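AlyGC (Glaciecola chathamensis, PDB 5GKD) cleaves alginate, probably by beta-elimination, as a marine bacterial lyase of polysaccharide lyase family 6. Local coordinates at residues E605-G619 and H637-G651. Residues are numbered along the deposited sequence; the frame is centred on the assembly and turned at random.
Sequences EYLTIENSNVSDLQG and HVVMNNNIFNEVGKG
Tyr606 to Glu610 pairs in parallel with His637 to Asn641, the strand axes 4.8 Å apart and only 5° from alignment, and after a short turn Asn613 to Ser615 pairs in the same register with Ile644 to Asn646, amides and carbonyls bonding alternately. At the start of the ladder Glu605 O takes two donors from opposite faces of its carbonyl plane, His637 N at 2.8 Å and His637 ND1 at 2.9 Å. The second bond lies in the imidazole plane and fixes the ring's rotation, while Tyr606 forms an offset stack on one face, CE1 over the ring centre and the planes 21° apart. Beyond this pair, His637 NE2 bonds His259 and Tyr606 OH bonds Asp258. Inside, Met640 CE reaches both Ile609 CD1 (3.6 Å) and Leu607 CD1 (3.7 Å), and farther along Val614 CB meets the edge of the Phe645 ring. On the other face, Asn641 ND2 bonds Glu610 OE2 on its anti side at 3.0 Å; Glu610 OE1 turns to Gln578. The buried Asn643 amide spans the turn: ND2 gives a nearly straight bond to Ile609 O (2.9 Å), an oxygen that Asn641 N also reaches, coming from above the carbonyl plane, and OD1 receives Ser612 N (3.0 Å). With CG beside its own backbone N (chi1 -52°), the amide reaches across to the turn of 605-619, and ND2 also bonds OD1 of Asn673 in the next coil. A leucine here would probably leave Ser612 N without its acceptor, take one of the two donors from Ile609 O, and free the turn at Asn611 and Ser612 to shift. Such in-register stacking, with asparagines bonded from coil to coil in the manner of an asparagine ladder, is characteristic of the right-handed parallel beta-helix of pectate lyase-like proteins, here in AlyGC's C-terminal half.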
# COMPACT_ATOMS: atom_id res chain seq x y z
N GLU A 605 -5.81 -18.12 -1.17
CA GLU A 605 -6.48 -19.18 -1.90
C GLU A 605 -7.13 -20.19 -0.95
O GLU A 605 -8.30 -20.52 -1.12
CB GLU A 605 -5.50 -19.87 -2.86
CG GLU A 605 -6.18 -20.84 -3.83
CD GLU A 605 -7.11 -20.17 -4.84
OE1 GLU A 605 -7.07 -18.94 -4.99
OE2 GLU A 605 -7.88 -20.90 -5.49
N TYR A 606 -6.38 -20.69 0.03
CA TYR A 606 -6.86 -21.66 1.02
C TYR A 606 -6.56 -21.14 2.42
O TYR A 606 -5.39 -21.05 2.79
CB TYR A 606 -6.21 -23.03 0.84
CG TYR A 606 -6.43 -23.66 -0.49
CD1 TYR A 606 -7.58 -24.39 -0.77
CD2 TYR A 606 -5.47 -23.54 -1.48
CE1 TYR A 606 -7.78 -24.99 -2.01
CE2 TYR A 606 -5.65 -24.12 -2.70
CZ TYR A 606 -6.80 -24.83 -2.97
OH TYR A 606 -6.92 -25.39 -4.21
N LEU A 607 -7.60 -20.83 3.18
CA LEU A 607 -7.49 -20.57 4.61
C LEU A 607 -8.02 -21.79 5.36
O LEU A 607 -9.20 -22.13 5.22
CB LEU A 607 -8.31 -19.34 4.99
CG LEU A 607 -7.97 -18.46 6.18
CD1 LEU A 607 -9.23 -17.95 6.82
CD2 LEU A 607 -7.06 -19.11 7.18
N THR A 608 -7.16 -22.43 6.15
CA THR A 608 -7.55 -23.61 6.91
C THR A 608 -7.18 -23.45 8.38
O THR A 608 -6.02 -23.15 8.69
CB THR A 608 -6.90 -24.88 6.35
OG1 THR A 608 -7.39 -25.12 5.03
CG2 THR A 608 -7.25 -26.09 7.21
N ILE A 609 -8.15 -23.63 9.28
CA ILE A 609 -7.93 -23.61 10.73
C ILE A 609 -8.62 -24.83 11.31
O ILE A 609 -9.85 -24.92 11.29
CB ILE A 609 -8.46 -22.33 11.40
CG1 ILE A 609 -7.76 -21.09 10.88
CG2 ILE A 609 -8.28 -22.39 12.89
CD1 ILE A 609 -8.29 -19.81 11.50
N GLU A 610 -7.84 -25.77 11.86
CA GLU A 610 -8.41 -26.97 12.45
C GLU A 610 -7.79 -27.28 13.81
O GLU A 610 -6.62 -26.98 14.06
CB GLU A 610 -8.23 -28.19 11.52
CG GLU A 610 -8.98 -28.10 10.22
CD GLU A 610 -8.67 -29.27 9.30
OE1 GLU A 610 -7.48 -29.47 8.97
OE2 GLU A 610 -9.62 -29.99 8.91
N ASN A 611 -8.59 -27.89 14.68
CA ASN A 611 -8.13 -28.45 15.96
C ASN A 611 -7.43 -27.39 16.81
O ASN A 611 -6.45 -27.67 17.50
CB ASN A 611 -7.20 -29.64 15.74
CG ASN A 611 -7.87 -30.78 14.99
OD1 ASN A 611 -9.03 -31.12 15.26
ND2 ASN A 611 -7.15 -31.37 14.04
N SER A 612 -7.93 -26.18 16.76
CA SER A 612 -7.25 -25.06 17.39
C SER A 612 -8.18 -24.42 18.40
O SER A 612 -9.37 -24.73 18.47
CB SER A 612 -6.78 -24.05 16.34
OG SER A 612 -5.79 -24.65 15.53
N ASN A 613 -7.63 -23.50 19.18
CA ASN A 613 -8.35 -22.90 20.28
C ASN A 613 -8.05 -21.41 20.32
O ASN A 613 -6.89 -21.01 20.34
CB ASN A 613 -7.97 -23.59 21.60
CG ASN A 613 -8.91 -23.28 22.70
OD1 ASN A 613 -8.99 -22.14 23.16
ND2 ASN A 613 -9.67 -24.28 23.14
N VAL A 614 -9.11 -20.61 20.34
CA VAL A 614 -9.02 -19.16 20.32
C VAL A 614 -9.90 -18.62 21.44
O VAL A 614 -11.10 -18.93 21.48
CB VAL A 614 -9.47 -18.57 18.97
CG1 VAL A 614 -9.45 -17.05 19.02
CG2 VAL A 614 -8.62 -19.11 17.83
N SER A 615 -9.33 -17.79 22.31
CA SER A 615 -10.07 -17.29 23.46
C SER A 615 -9.73 -15.83 23.75
O SER A 615 -8.55 -15.46 23.78
CB SER A 615 -9.78 -18.15 24.70
OG SER A 615 -10.63 -17.78 25.76
N ASP A 616 -10.76 -15.02 23.98
CA ASP A 616 -10.62 -13.60 24.32
C ASP A 616 -9.94 -12.82 23.19
O ASP A 616 -8.90 -12.18 23.36
CB ASP A 616 -9.87 -13.43 25.66
CG ASP A 616 -9.89 -12.01 26.16
OD1 ASP A 616 -10.81 -11.24 25.78
OD2 ASP A 616 -8.97 -11.64 26.94
N LEU A 617 -10.57 -12.90 22.02
CA LEU A 617 -10.14 -12.19 20.81
C LEU A 617 -11.17 -11.11 20.53
O LEU A 617 -12.33 -11.43 20.24
CB LEU A 617 -10.02 -13.16 19.64
CG LEU A 617 -9.94 -12.66 18.19
CD1 LEU A 617 -8.60 -12.03 17.92
CD2 LEU A 617 -10.20 -13.79 17.18
N GLN A 618 -10.76 -9.85 20.61
CA GLN A 618 -11.76 -8.79 20.41
C GLN A 618 -12.23 -8.73 18.95
O GLN A 618 -13.39 -8.40 18.70
CB GLN A 618 -11.20 -7.44 20.85
CG GLN A 618 -10.76 -7.37 22.30
CD GLN A 618 -11.81 -7.91 23.22
OE1 GLN A 618 -12.89 -7.32 23.36
NE2 GLN A 618 -11.53 -9.05 23.85
N GLY A 619 -11.36 -9.04 18.01
CA GLY A 619 -11.67 -8.93 16.60
C GLY A 619 -12.17 -10.24 16.03
O GLY A 619 -12.57 -11.16 16.76
N HIS A 637 -10.97 -20.44 -0.46
CA HIS A 637 -11.55 -21.59 0.21
C HIS A 637 -11.30 -21.40 1.70
O HIS A 637 -10.15 -21.26 2.11
CB HIS A 637 -10.92 -22.91 -0.23
CG HIS A 637 -10.83 -23.12 -1.70
ND1 HIS A 637 -9.97 -22.41 -2.51
CD2 HIS A 637 -11.45 -24.01 -2.51
CE1 HIS A 637 -10.09 -22.83 -3.76
NE2 HIS A 637 -10.98 -23.81 -3.79
N VAL A 638 -12.36 -21.38 2.50
CA VAL A 638 -12.26 -21.18 3.94
C VAL A 638 -12.79 -22.43 4.63
O VAL A 638 -13.98 -22.75 4.51
CB VAL A 638 -13.01 -19.93 4.40
CG1 VAL A 638 -12.89 -19.76 5.89
CG2 VAL A 638 -12.46 -18.72 3.69
N VAL A 639 -11.92 -23.14 5.34
CA VAL A 639 -12.24 -24.43 5.92
C VAL A 639 -11.85 -24.37 7.39
O VAL A 639 -10.68 -24.17 7.71
CB VAL A 639 -11.49 -25.58 5.22
CG1 VAL A 639 -11.67 -26.88 5.99
CG2 VAL A 639 -11.94 -25.73 3.79
N MET A 640 -12.84 -24.53 8.28
CA MET A 640 -12.59 -24.46 9.72
C MET A 640 -13.32 -25.58 10.43
O MET A 640 -14.55 -25.60 10.45
CB MET A 640 -12.99 -23.10 10.28
CG MET A 640 -12.21 -21.97 9.68
SD MET A 640 -12.31 -20.46 10.62
CE MET A 640 -11.30 -19.38 9.58
N ASN A 641 -12.56 -26.49 11.05
CA ASN A 641 -13.10 -27.70 11.64
C ASN A 641 -12.51 -27.93 13.02
O ASN A 641 -11.31 -27.76 13.24
CB ASN A 641 -12.81 -28.94 10.80
CG ASN A 641 -13.30 -28.81 9.39
OD1 ASN A 641 -14.37 -28.24 9.13
ND2 ASN A 641 -12.52 -29.32 8.45
N ASN A 642 -13.37 -28.36 13.95
CA ASN A 642 -12.93 -28.95 15.21
C ASN A 642 -12.20 -27.94 16.08
O ASN A 642 -11.28 -28.29 16.81
CB ASN A 642 -12.06 -30.19 14.97
CG ASN A 642 -12.83 -31.33 14.34
OD1 ASN A 642 -13.55 -32.02 15.04
ND2 ASN A 642 -12.72 -31.51 13.01
N ASN A 643 -12.62 -26.68 16.01
CA ASN A 643 -12.03 -25.62 16.82
C ASN A 643 -12.96 -25.27 17.97
O ASN A 643 -14.16 -25.50 17.92
CB ASN A 643 -11.75 -24.35 15.99
CG ASN A 643 -10.95 -24.62 14.74
OD1 ASN A 643 -9.74 -24.86 14.78
ND2 ASN A 643 -11.62 -24.59 13.61
N ILE A 644 -12.38 -24.65 18.99
CA ILE A 644 -13.13 -24.07 20.09
C ILE A 644 -12.82 -22.58 20.11
O ILE A 644 -11.65 -22.19 20.25
CB ILE A 644 -12.78 -24.72 21.43
CG1 ILE A 644 -13.20 -26.19 21.43
CG2 ILE A 644 -13.44 -23.98 22.59
CD1 ILE A 644 -12.15 -27.13 20.86
N PHE A 645 -13.85 -21.76 19.96
CA PHE A 645 -13.72 -20.32 19.97
C PHE A 645 -14.49 -19.78 21.18
O PHE A 645 -15.70 -19.98 21.27
CB PHE A 645 -14.27 -19.70 18.67
CG PHE A 645 -13.74 -20.32 17.39
CD1 PHE A 645 -12.41 -20.18 17.01
CD2 PHE A 645 -14.60 -20.95 16.51
CE1 PHE A 645 -11.93 -20.71 15.81
CE2 PHE A 645 -14.14 -21.49 15.30
CZ PHE A 645 -12.80 -21.36 14.96
N ASN A 646 -13.79 -19.08 22.08
CA ASN A 646 -14.42 -18.49 23.27
C ASN A 646 -14.26 -16.98 23.27
O ASN A 646 -13.15 -16.46 23.07
CB ASN A 646 -13.83 -19.03 24.58
CG ASN A 646 -13.82 -20.54 24.65
OD1 ASN A 646 -14.85 -21.17 24.90
ND2 ASN A 646 -12.63 -21.13 24.49
N GLU A 647 -15.36 -16.27 23.53
CA GLU A 647 -15.35 -14.81 23.68
C GLU A 647 -14.64 -14.14 22.51
O GLU A 647 -13.63 -13.45 22.67
CB GLU A 647 -14.72 -14.41 25.02
CG GLU A 647 -15.37 -15.01 26.26
CD GLU A 647 -16.61 -14.25 26.71
OE1 GLU A 647 -16.94 -13.19 26.12
OE2 GLU A 647 -17.26 -14.70 27.69
N VAL A 648 -15.17 -14.35 21.31
CA VAL A 648 -14.53 -13.93 20.07
C VAL A 648 -15.42 -12.93 19.34
O VAL A 648 -16.63 -13.14 19.23
CB VAL A 648 -14.21 -15.14 19.17
CG1 VAL A 648 -13.75 -14.67 17.81
CG2 VAL A 648 -13.17 -16.02 19.82
N GLY A 649 -14.82 -11.84 18.86
CA GLY A 649 -15.47 -10.97 17.91
C GLY A 649 -16.29 -9.83 18.46
O GLY A 649 -16.88 -9.08 17.68
N LYS A 650 -16.33 -9.64 19.78
CA LYS A 650 -17.26 -8.68 20.36
C LYS A 650 -16.63 -7.34 20.69
O LYS A 650 -17.31 -6.48 21.24
CB LYS A 650 -17.90 -9.28 21.63
CG LYS A 650 -19.04 -10.24 21.32
CD LYS A 650 -19.00 -11.47 22.19
CE LYS A 650 -19.14 -11.14 23.67
NZ LYS A 650 -18.84 -12.32 24.53
N GLY A 651 -15.36 -7.13 20.36
CA GLY A 651 -14.74 -5.85 20.65
C GLY A 651 -15.44 -4.70 19.95
O GLY A 651 -15.95 -4.84 18.84
O HOH W 1 -8.90 -24.04 2.74
O HOH W 2 -14.93 -10.80 21.93